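Local atomic coordinates of peptidase S15/CocE/NonD (Thaumarchaeota archaeon SCGC AB-539-E09, PDB entry 4PF1), a protein that acts as an aminopeptidase, probably a serine peptidase of the S15 family that removes residues from the N-terminal end of peptides. Residues A[89-99]-A[352-361]; A[154-165]-A[177-187]. One frame throughout, in Å; residues are numbered along the deposited sequence.

Contact 1: residues A[89-99]-A[352-361]; sequences QMNDTTSAARY and RRNVMQPFLD
Arg-352 lays one face of its guanidinium against the carbonyl carbon C of Gln-89 and turns its edge to the carboxylate of Asp-92, which it grips side-on: NE reaches OD1 of Asp-92 at 2.9 Å and NH2 reaches OD2 at 2.8 Å. Both bonds are nearly straight (169°) and meet the syn sides of the carboxylate, whose plane is turned 28° from the guanidinium. NH1 turns instead to the carbonyls of Gly-331 and Arg-333. With an alanine here the Asp-92 carboxylate would probably lose its salt-bridge partner, and those two carbonyls this donor. At the other end the Tyr-99 ring has CA of Thr-94 over one face and, at its edge, CB of Leu-360 and OD1 of Asp-361. Helix 92-96, closed by a Schellman motif at Arg-98, crosses segment 352-361 of helix 347-365 in this alpha/beta hydrolase fold at -56°. Thr-93 is the knob, set among Arg-352, Arg-353, Met-356 and Gln-357; its OG1 donates to OE1 of Gln-357 (2.7 Å), while CG2, beside the backbone N, rests on CG of Arg-353. From one face of the Asp-361 carboxylate, Tyr-99 OH (2.7 Å) and Gln-357 NE2 (3.1 Å) both bond to OD1.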
loop_
_atom_site.group_PDB
_atom_site.type_symbol
_atom_site.label_atom_id
_atom_site.label_comp_id
_atom_site.label_asym_id
_atom_site.label_seq_id
_atom_site.Cartn_x
_atom_site.Cartn_y
_atom_site.Cartn_z
ATOM N N GLN A 89 23.056 -9.608 -3.856
ATOM C CA GLN A 89 23.398 -8.416 -3.062
ATOM C C GLN A 89 24.599 -8.666 -2.136
ATOM O O GLN A 89 25.340 -7.735 -1.843
ATOM C CB GLN A 89 22.185 -7.931 -2.249
ATOM C CG GLN A 89 21.130 -7.231 -3.100
ATOM C CD GLN A 89 19.748 -7.345 -2.509
ATOM O OE1 GLN A 89 19.128 -8.417 -2.510
ATOM N NE2 GLN A 89 19.221 -6.232 -2.020
ATOM N N MET A 90 24.815 -9.929 -1.727
ATOM C CA MET A 90 25.946 -10.348 -0.896
ATOM C C MET A 90 27.286 -9.960 -1.542
ATOM O O MET A 90 28.214 -9.575 -0.833
ATOM C CB MET A 90 25.888 -11.869 -0.666
ATOM C CG MET A 90 27.023 -12.411 0.201
ATOM S SD MET A 90 26.985 -14.212 0.380
ATOM C CE MET A 90 27.332 -14.719 -1.294
ATOM N N ASN A 91 27.365 -10.033 -2.884
ATOM C CA ASN A 91 28.580 -9.740 -3.649
ATOM C C ASN A 91 28.689 -8.262 -4.098
ATOM O O ASN A 91 29.525 -7.965 -4.955
ATOM C CB ASN A 91 28.662 -10.654 -4.878
ATOM C CG ASN A 91 28.879 -12.101 -4.544
ATOM O OD1 ASN A 91 27.930 -12.875 -4.410
ATOM N ND2 ASN A 91 30.137 -12.504 -4.429
ATOM N N ASP A 92 27.883 -7.337 -3.515
ATOM C CA ASP A 92 27.913 -5.922 -3.924
ATOM C C ASP A 92 29.302 -5.284 -3.737
ATOM O O ASP A 92 29.813 -4.667 -4.675
ATOM C CB ASP A 92 26.820 -5.077 -3.220
ATOM C CG ASP A 92 26.733 -5.156 -1.694
ATOM O OD1 ASP A 92 27.611 -5.803 -1.073
ATOM O OD2 ASP A 92 25.753 -4.627 -1.132
ATOM N N THR A 93 29.934 -5.483 -2.565
ATOM C CA THR A 93 31.252 -4.899 -2.290
ATOM C C THR A 93 32.362 -5.575 -3.124
ATOM O O THR A 93 33.284 -4.883 -3.556
ATOM C CB THR A 93 31.569 -4.921 -0.791
ATOM O OG1 THR A 93 31.724 -6.268 -0.349
ATOM C CG2 THR A 93 30.517 -4.217 0.037
ATOM N N THR A 94 32.259 -6.905 -3.378
ATOM C CA THR A 94 33.267 -7.636 -4.173
ATOM C C THR A 94 33.171 -7.258 -5.654
ATOM O O THR A 94 34.194 -7.215 -6.338
ATOM C CB THR A 94 33.150 -9.157 -3.989
ATOM O OG1 THR A 94 31.851 -9.591 -4.387
ATOM C CG2 THR A 94 33.458 -9.606 -2.568
ATOM N N SER A 95 31.939 -6.993 -6.149
ATOM C CA SER A 95 31.701 -6.563 -7.528
ATOM C C SER A 95 32.228 -5.144 -7.741
ATOM O O SER A 95 32.852 -4.878 -8.771
ATOM C CB SER A 95 30.216 -6.635 -7.871
ATOM O OG SER A 95 29.968 -6.144 -9.178
ATOM N N ALA A 96 31.995 -4.239 -6.757
ATOM C CA ALA A 96 32.468 -2.849 -6.808
ATOM C C ALA A 96 34.003 -2.787 -6.754
ATOM O O ALA A 96 34.603 -1.922 -7.396
ATOM C CB ALA A 96 31.868 -2.045 -5.663
ATOM N N ALA A 97 34.634 -3.741 -6.023
ATOM C CA ALA A 97 36.093 -3.862 -5.902
ATOM C C ALA A 97 36.698 -4.556 -7.141
ATOM O O ALA A 97 37.921 -4.661 -7.256
ATOM C CB ALA A 97 36.448 -4.637 -4.641
ATOM N N ARG A 98 35.822 -5.022 -8.064
ATOM C CA ARG A 98 36.162 -5.686 -9.329
ATOM C C ARG A 98 36.876 -7.041 -9.108
ATOM O O ARG A 98 37.815 -7.388 -9.832
ATOM C CB ARG A 98 36.962 -4.757 -10.267
ATOM C CG ARG A 98 36.205 -3.472 -10.608
ATOM C CD ARG A 98 37.028 -2.514 -11.443
ATOM N NE ARG A 98 37.126 -2.951 -12.835
ATOM C CZ ARG A 98 38.272 -3.081 -13.498
ATOM N NH1 ARG A 98 38.271 -3.485 -14.761
ATOM N NH2 ARG A 98 39.426 -2.799 -12.905
ATOM N N TYR A 99 36.373 -7.828 -8.136
ATOM C CA TYR A 99 36.825 -9.201 -7.876
ATOM C C TYR A 99 36.279 -10.102 -8.966
ATOM O O TYR A 99 35.280 -9.752 -9.605
ATOM C CB TYR A 99 36.261 -9.704 -6.520
ATOM C CG TYR A 99 37.022 -9.337 -5.262
ATOM C CD1 TYR A 99 37.695 -8.123 -5.156
ATOM C CD2 TYR A 99 36.966 -10.148 -4.133
ATOM C CE1 TYR A 99 38.356 -7.761 -3.983
ATOM C CE2 TYR A 99 37.608 -9.790 -2.951
ATOM C CZ TYR A 99 38.305 -8.596 -2.881
ATOM O OH TYR A 99 38.968 -8.255 -1.729
ATOM N N ARG A 352 29.019 -5.085 5.311
ATOM C CA ARG A 352 29.746 -5.558 4.130
ATOM C C ARG A 352 30.787 -4.552 3.642
ATOM O O ARG A 352 31.914 -4.952 3.349
ATOM C CB ARG A 352 28.785 -5.939 2.994
ATOM C CG ARG A 352 28.059 -7.258 3.263
ATOM C CD ARG A 352 27.315 -7.812 2.047
ATOM N NE ARG A 352 26.433 -6.827 1.408
ATOM C CZ ARG A 352 25.228 -6.490 1.859
ATOM N NH1 ARG A 352 24.754 -7.028 2.976
ATOM N NH2 ARG A 352 24.499 -5.595 1.209
ATOM N N ARG A 353 30.436 -3.257 3.592
ATOM C CA ARG A 353 31.357 -2.219 3.117
ATOM C C ARG A 353 32.481 -1.911 4.122
ATOM O O ARG A 353 33.628 -1.757 3.711
ATOM C CB ARG A 353 30.604 -0.915 2.791
ATOM C CG ARG A 353 29.625 -1.008 1.615
ATOM C CD ARG A 353 29.046 0.350 1.228
ATOM N NE ARG A 353 28.582 1.110 2.391
ATOM C CZ ARG A 353 27.335 1.091 2.851
ATOM N NH1 ARG A 353 26.403 0.376 2.232
ATOM N NH2 ARG A 353 27.007 1.798 3.923
ATOM N N ASN A 354 32.148 -1.783 5.423
ATOM C CA ASN A 354 33.108 -1.335 6.437
ATOM C C ASN A 354 33.852 -2.451 7.180
ATOM O O ASN A 354 34.874 -2.162 7.801
ATOM C CB ASN A 354 32.419 -0.426 7.452
ATOM C CG ASN A 354 31.955 0.872 6.855
ATOM O OD1 ASN A 354 32.730 1.818 6.696
ATOM N ND2 ASN A 354 30.688 0.934 6.478
ATOM N N VAL A 355 33.339 -3.696 7.166
ATOM C CA VAL A 355 33.975 -4.794 7.905
ATOM C C VAL A 355 34.382 -5.943 6.960
ATOM O O VAL A 355 35.551 -6.325 6.959
ATOM C CB VAL A 355 33.081 -5.315 9.075
ATOM C CG1 VAL A 355 33.795 -6.405 9.877
ATOM C CG2 VAL A 355 32.636 -4.175 9.991
ATOM N N MET A 356 33.424 -6.497 6.175
ATOM C CA MET A 356 33.678 -7.645 5.294
ATOM C C MET A 356 34.655 -7.320 4.149
ATOM O O MET A 356 35.591 -8.089 3.931
ATOM C CB MET A 356 32.371 -8.225 4.726
ATOM C CG MET A 356 32.561 -9.594 4.070
ATOM S SD MET A 356 31.162 -10.154 3.066
ATOM C CE MET A 356 31.205 -8.963 1.746
ATOM N N GLN A 357 34.431 -6.215 3.409
ATOM C CA GLN A 357 35.318 -5.857 2.296
ATOM C C GLN A 357 36.764 -5.543 2.789
ATOM O O GLN A 357 37.690 -6.132 2.234
ATOM C CB GLN A 357 34.743 -4.711 1.442
ATOM C CG GLN A 357 35.377 -4.595 0.037
ATOM C CD GLN A 357 35.365 -5.889 -0.768
ATOM O OE1 GLN A 357 34.381 -6.643 -0.795
ATOM N NE2 GLN A 357 36.457 -6.155 -1.467
ATOM N N PRO A 358 36.998 -4.745 3.875
ATOM C CA PRO A 358 38.389 -4.536 4.334
ATOM C C PRO A 358 39.039 -5.833 4.838
ATOM O O PRO A 358 40.244 -6.005 4.670
ATOM C CB PRO A 358 38.245 -3.500 5.455
ATOM C CG PRO A 358 36.937 -2.834 5.194
ATOM C CD PRO A 358 36.061 -3.930 4.672
ATOM N N PHE A 359 38.234 -6.759 5.414
ATOM C CA PHE A 359 38.700 -8.084 5.847
ATOM C C PHE A 359 39.248 -8.849 4.632
ATOM O O PHE A 359 40.389 -9.308 4.658
ATOM C CB PHE A 359 37.547 -8.870 6.524
ATOM C CG PHE A 359 37.805 -10.340 6.786
ATOM C CD1 PHE A 359 38.525 -10.749 7.904
ATOM C CD2 PHE A 359 37.289 -11.316 5.940
ATOM C CE1 PHE A 359 38.741 -12.109 8.159
ATOM C CE2 PHE A 359 37.512 -12.674 6.192
ATOM C CZ PHE A 359 38.237 -13.061 7.298
ATOM N N LEU A 360 38.441 -8.931 3.550
ATOM C CA LEU A 360 38.805 -9.619 2.309
ATOM C C LEU A 360 39.969 -8.932 1.599
ATOM O O LEU A 360 40.897 -9.614 1.168
ATOM C CB LEU A 360 37.597 -9.718 1.354
ATOM C CG LEU A 360 36.398 -10.554 1.831
ATOM C CD1 LEU A 360 35.212 -10.366 0.912
ATOM C CD2 LEU A 360 36.757 -12.037 1.943
ATOM N N ASP A 361 39.932 -7.583 1.490
ATOM C CA ASP A 361 40.977 -6.809 0.814
ATOM C C ASP A 361 42.348 -6.996 1.468
ATOM O O ASP A 361 43.349 -7.055 0.755
ATOM C CB ASP A 361 40.616 -5.318 0.750
ATOM C CG ASP A 361 39.537 -4.984 -0.266
ATOM O OD1 ASP A 361 39.482 -5.657 -1.322
ATOM O OD2 ASP A 361 38.790 -4.010 -0.037
#

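Contact 2: residues A[154-165]-A[177-187]; sequences RVAAIGGSYEGY and ALKAVVPFASM
Ile-158 and Val-182 lie side by side on one face of two parallel strands, pointing the same way, with CG2 of Ile-158 set 3.7 Å from CB of Val-182. On the other face the small Ala-157 is the hollow: its CB takes CG1 of Val-181 at 3.9 Å and CD1 of Leu-178 at 4.1 Å. The parallel backbone hydrogen bonds start with Val-155 N to Ala-177 O and reach Ser-161 N to Phe-184 O; that from Gly-159 N to Val-182 O is weak. At the end of strand 154-160 two glycines lie against Phe-184: Gly-160 lets CB of Phe-184 come within 3.6 Å of its CA, and the phenyl ring turns its edge to the carbonyl O of Gly-159. In the first helical turn a side chain at Gly-164 would run into Ser-186 OG and Phe-184 O. Met-187 keeps SD anti to CA (chi2 175°), which carries the sulfur to 4.7 Å from the Tyr-162 ring centroid, 55° off its normal, an oblique Met-aromatic contact; its CB meets CB of Tyr-165. Ser-161, at the tight turn between strand and helix, fits the nucleophile elbow of alpha/beta hydrolases and is probably the nucleophile. The segments belong to a right-handed beta-alpha-beta unit through helix 162-169; strands 60-67 and 287-292 flank the pair, helix 133-147 packs on Val-155 and helix 347-365 on Phe-184.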
loop_
_atom_site.group_PDB
_atom_site.type_symbol
_atom_site.label_atom_id
_atom_site.label_comp_id
_atom_site.label_asym_id
_atom_site.label_seq_id
_atom_site.Cartn_x
_atom_site.Cartn_y
_atom_site.Cartn_z
ATOM N N ARG A 154 44.740 -15.739 -5.565
ATOM C CA ARG A 154 44.178 -15.756 -4.208
ATOM C C ARG A 154 42.656 -15.909 -4.269
ATOM O O ARG A 154 42.010 -15.291 -5.119
ATOM C CB ARG A 154 44.571 -14.488 -3.433
ATOM C CG ARG A 154 46.077 -14.318 -3.254
ATOM C CD ARG A 154 46.377 -13.194 -2.293
ATOM N NE ARG A 154 47.794 -12.841 -2.284
ATOM C CZ ARG A 154 48.321 -11.902 -1.505
ATOM N NH1 ARG A 154 47.554 -11.222 -0.661
ATOM N NH2 ARG A 154 49.619 -11.638 -1.562
ATOM N N VAL A 155 42.092 -16.772 -3.402
ATOM C CA VAL A 155 40.658 -17.083 -3.396
ATOM C C VAL A 155 40.075 -16.941 -1.983
ATOM O O VAL A 155 40.742 -17.257 -0.995
ATOM C CB VAL A 155 40.395 -18.523 -3.966
ATOM C CG1 VAL A 155 38.908 -18.891 -3.922
ATOM C CG2 VAL A 155 40.937 -18.673 -5.386
ATOM N N ALA A 156 38.815 -16.481 -1.903
ATOM C CA ALA A 156 38.039 -16.419 -0.671
ATOM C C ALA A 156 36.684 -17.059 -0.908
ATOM O O ALA A 156 36.145 -16.951 -2.010
ATOM C CB ALA A 156 37.872 -14.984 -0.210
ATOM N N ALA A 157 36.150 -17.760 0.098
ATOM C CA ALA A 157 34.842 -18.395 -0.012
ATOM C C ALA A 157 33.838 -17.695 0.891
ATOM O O ALA A 157 34.114 -17.486 2.074
ATOM C CB ALA A 157 34.937 -19.872 0.339
ATOM N N ILE A 158 32.703 -17.257 0.318
ATOM C CA ILE A 158 31.644 -16.573 1.064
ATOM C C ILE A 158 30.282 -17.191 0.695
ATOM O O ILE A 158 30.158 -17.832 -0.355
ATOM C CB ILE A 158 31.667 -15.014 0.861
ATOM C CG1 ILE A 158 31.018 -14.583 -0.480
ATOM C CG2 ILE A 158 33.088 -14.430 1.036
ATOM C CD1 ILE A 158 30.709 -13.064 -0.604
ATOM N N GLY A 159 29.292 -17.006 1.563
ATOM C CA GLY A 159 27.954 -17.542 1.350
ATOM C C GLY A 159 27.163 -17.737 2.623
ATOM O O GLY A 159 27.738 -17.839 3.708
ATOM N N GLY A 160 25.843 -17.795 2.479
ATOM C CA GLY A 160 24.926 -17.984 3.595
ATOM C C GLY A 160 24.125 -19.268 3.528
ATOM O O GLY A 160 23.890 -19.798 2.438
ATOM N N SER A 161 23.678 -19.765 4.708
ATOM C CA SER A 161 22.860 -20.981 4.861
ATOM C C SER A 161 23.611 -22.225 4.324
ATOM O O SER A 161 24.681 -22.547 4.850
ATOM C CB SER A 161 21.506 -20.803 4.175
ATOM O OG SER A 161 20.538 -21.696 4.691
ATOM N N TYR A 162 23.073 -22.902 3.273
ATOM C CA TYR A 162 23.728 -24.051 2.629
ATOM C C TYR A 162 25.051 -23.600 2.000
ATOM O O TYR A 162 26.045 -24.321 2.071
ATOM C CB TYR A 162 22.808 -24.671 1.562
ATOM C CG TYR A 162 23.085 -26.126 1.239
ATOM C CD1 TYR A 162 24.246 -26.504 0.563
ATOM C CD2 TYR A 162 22.132 -27.109 1.488
ATOM C CE1 TYR A 162 24.480 -27.834 0.210
ATOM C CE2 TYR A 162 22.356 -28.441 1.141
ATOM C CZ TYR A 162 23.526 -28.797 0.490
ATOM O OH TYR A 162 23.743 -30.107 0.134
ATOM N N GLU A 163 25.069 -22.378 1.427
ATOM C CA GLU A 163 26.274 -21.780 0.845
ATOM C C GLU A 163 27.280 -21.430 1.952
ATOM O O GLU A 163 28.473 -21.335 1.688
ATOM C CB GLU A 163 25.925 -20.541 0.006
ATOM C CG GLU A 163 25.067 -20.865 -1.208
ATOM C CD GLU A 163 24.518 -19.676 -1.975
ATOM O OE1 GLU A 163 24.819 -18.522 -1.600
ATOM O OE2 GLU A 163 23.781 -19.904 -2.959
ATOM N N GLY A 164 26.780 -21.266 3.177
ATOM C CA GLY A 164 27.598 -21.041 4.361
ATOM C C GLY A 164 28.217 -22.341 4.827
ATOM O O GLY A 164 29.368 -22.363 5.266
ATOM N N TYR A 165 27.451 -23.446 4.706
ATOM C CA TYR A 165 27.899 -24.804 5.023
ATOM C C TYR A 165 29.028 -25.202 4.065
ATOM O O TYR A 165 30.038 -25.742 4.511
ATOM C CB TYR A 165 26.714 -25.800 4.942
ATOM C CG TYR A 165 27.113 -27.261 4.900
ATOM C CD1 TYR A 165 27.337 -27.977 6.071
ATOM C CD2 TYR A 165 27.219 -27.942 3.689
ATOM C CE1 TYR A 165 27.697 -29.324 6.038
ATOM C CE2 TYR A 165 27.596 -29.284 3.644
ATOM C CZ TYR A 165 27.821 -29.975 4.823
ATOM O OH TYR A 165 28.160 -31.305 4.797
ATOM N N ALA A 177 45.702 -21.610 -2.029
ATOM C CA ALA A 177 45.203 -20.361 -2.614
ATOM C C ALA A 177 44.033 -19.755 -1.801
ATOM O O ALA A 177 43.749 -18.568 -1.954
ATOM C CB ALA A 177 44.781 -20.585 -4.054
ATOM N N LEU A 178 43.358 -20.563 -0.938
ATOM C CA LEU A 178 42.268 -20.062 -0.089
ATOM C C LEU A 178 42.867 -19.213 1.043
ATOM O O LEU A 178 43.624 -19.730 1.875
ATOM C CB LEU A 178 41.393 -21.206 0.463
ATOM C CG LEU A 178 40.174 -20.763 1.295
ATOM C CD1 LEU A 178 39.040 -20.269 0.402
ATOM C CD2 LEU A 178 39.694 -21.878 2.189
ATOM N N LYS A 179 42.548 -17.901 1.045
ATOM C CA LYS A 179 43.132 -16.927 1.965
ATOM C C LYS A 179 42.189 -16.475 3.084
ATOM O O LYS A 179 42.675 -15.963 4.088
ATOM C CB LYS A 179 43.643 -15.691 1.190
ATOM C CG LYS A 179 44.659 -16.005 0.076
ATOM C CD LYS A 179 45.957 -16.664 0.598
ATOM C CE LYS A 179 46.812 -17.188 -0.532
ATOM N NZ LYS A 179 48.016 -17.898 -0.033
ATOM N N ALA A 180 40.854 -16.622 2.908
ATOM C CA ALA A 180 39.856 -16.208 3.912
ATOM C C ALA A 180 38.479 -16.796 3.618
ATOM O O ALA A 180 38.200 -17.160 2.477
ATOM C CB ALA A 180 39.758 -14.683 3.958
ATOM N N VAL A 181 37.606 -16.862 4.645
ATOM C CA VAL A 181 36.220 -17.333 4.497
ATOM C C VAL A 181 35.252 -16.410 5.261
ATOM O O VAL A 181 35.595 -15.896 6.329
ATOM C CB VAL A 181 35.998 -18.824 4.898
ATOM C CG1 VAL A 181 36.566 -19.781 3.854
ATOM C CG2 VAL A 181 36.547 -19.126 6.289
ATOM N N VAL A 182 34.043 -16.202 4.702
ATOM C CA VAL A 182 32.992 -15.405 5.339
ATOM C C VAL A 182 31.679 -16.242 5.358
ATOM O O VAL A 182 30.806 -16.052 4.500
ATOM C CB VAL A 182 32.794 -13.995 4.693
ATOM C CG1 VAL A 182 31.781 -13.168 5.483
ATOM C CG2 VAL A 182 34.116 -13.238 4.577
ATOM N N PRO A 183 31.530 -17.196 6.310
ATOM C CA PRO A 183 30.286 -17.980 6.350
ATOM C C PRO A 183 29.139 -17.217 7.043
ATOM O O PRO A 183 29.249 -16.848 8.216
ATOM C CB PRO A 183 30.689 -19.248 7.109
ATOM C CG PRO A 183 31.856 -18.849 7.952
ATOM C CD PRO A 183 32.458 -17.588 7.395
ATOM N N PHE A 184 28.059 -16.939 6.289
ATOM C CA PHE A 184 26.852 -16.273 6.797
ATOM C C PHE A 184 25.821 -17.303 7.210
ATOM O O PHE A 184 25.657 -18.306 6.514
ATOM C CB PHE A 184 26.220 -15.364 5.723
ATOM C CG PHE A 184 26.965 -14.124 5.299
ATOM C CD1 PHE A 184 27.921 -14.181 4.288
ATOM C CD2 PHE A 184 26.602 -12.875 5.789
ATOM C CE1 PHE A 184 28.553 -13.020 3.833
ATOM C CE2 PHE A 184 27.243 -11.715 5.342
ATOM C CZ PHE A 184 28.211 -11.795 4.364
ATOM N N ALA A 185 25.120 -17.064 8.332
ATOM C CA ALA A 185 23.999 -17.888 8.829
ATOM C C ALA A 185 24.095 -19.372 8.383
ATOM O O ALA A 185 23.143 -19.912 7.818
ATOM C CB ALA A 185 22.693 -17.289 8.334
ATOM N N SER A 186 25.253 -20.008 8.628
ATOM C CA SER A 186 25.567 -21.360 8.166
ATOM C C SER A 186 24.723 -22.461 8.797
ATOM O O SER A 186 24.293 -22.348 9.950
ATOM C CB SER A 186 27.038 -21.670 8.417
ATOM O OG SER A 186 27.875 -20.773 7.706
ATOM N N MET A 187 24.529 -23.556 8.035
ATOM C CA MET A 187 23.887 -24.775 8.510
ATOM C C MET A 187 24.947 -25.531 9.306
ATOM O O MET A 187 25.966 -25.931 8.734
ATOM C CB MET A 187 23.361 -25.616 7.323
ATOM C CG MET A 187 22.269 -24.927 6.512
ATOM S SD MET A 187 21.767 -25.855 5.031
ATOM C CE MET A 187 20.960 -27.226 5.771
#

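Overall arrangement
Contact 1 packs on one face of the central sheet, over strands that include those of contact 2; their centres are about 13 Å apart. Methionines make two of the joints: SD of Met-90 stands 3.6 Å from CA of Gly-159, and SD of Met-356 lies 3.6 Å from CZ of Phe-184. Further along, CE2 of Phe-359 meets CB of Ala-180 at 3.8 Å. Along the chain, 154-187 is nested within the loop closed by 89-99 and 352-361. The probable active site belongs to contact 2: Ser-161, with His-328 and Asp-295, has the geometry of a catalytic triad, and a glycerol, probably from the crystallisation liquor, is hydrogen-bonded to Ser-161 OG.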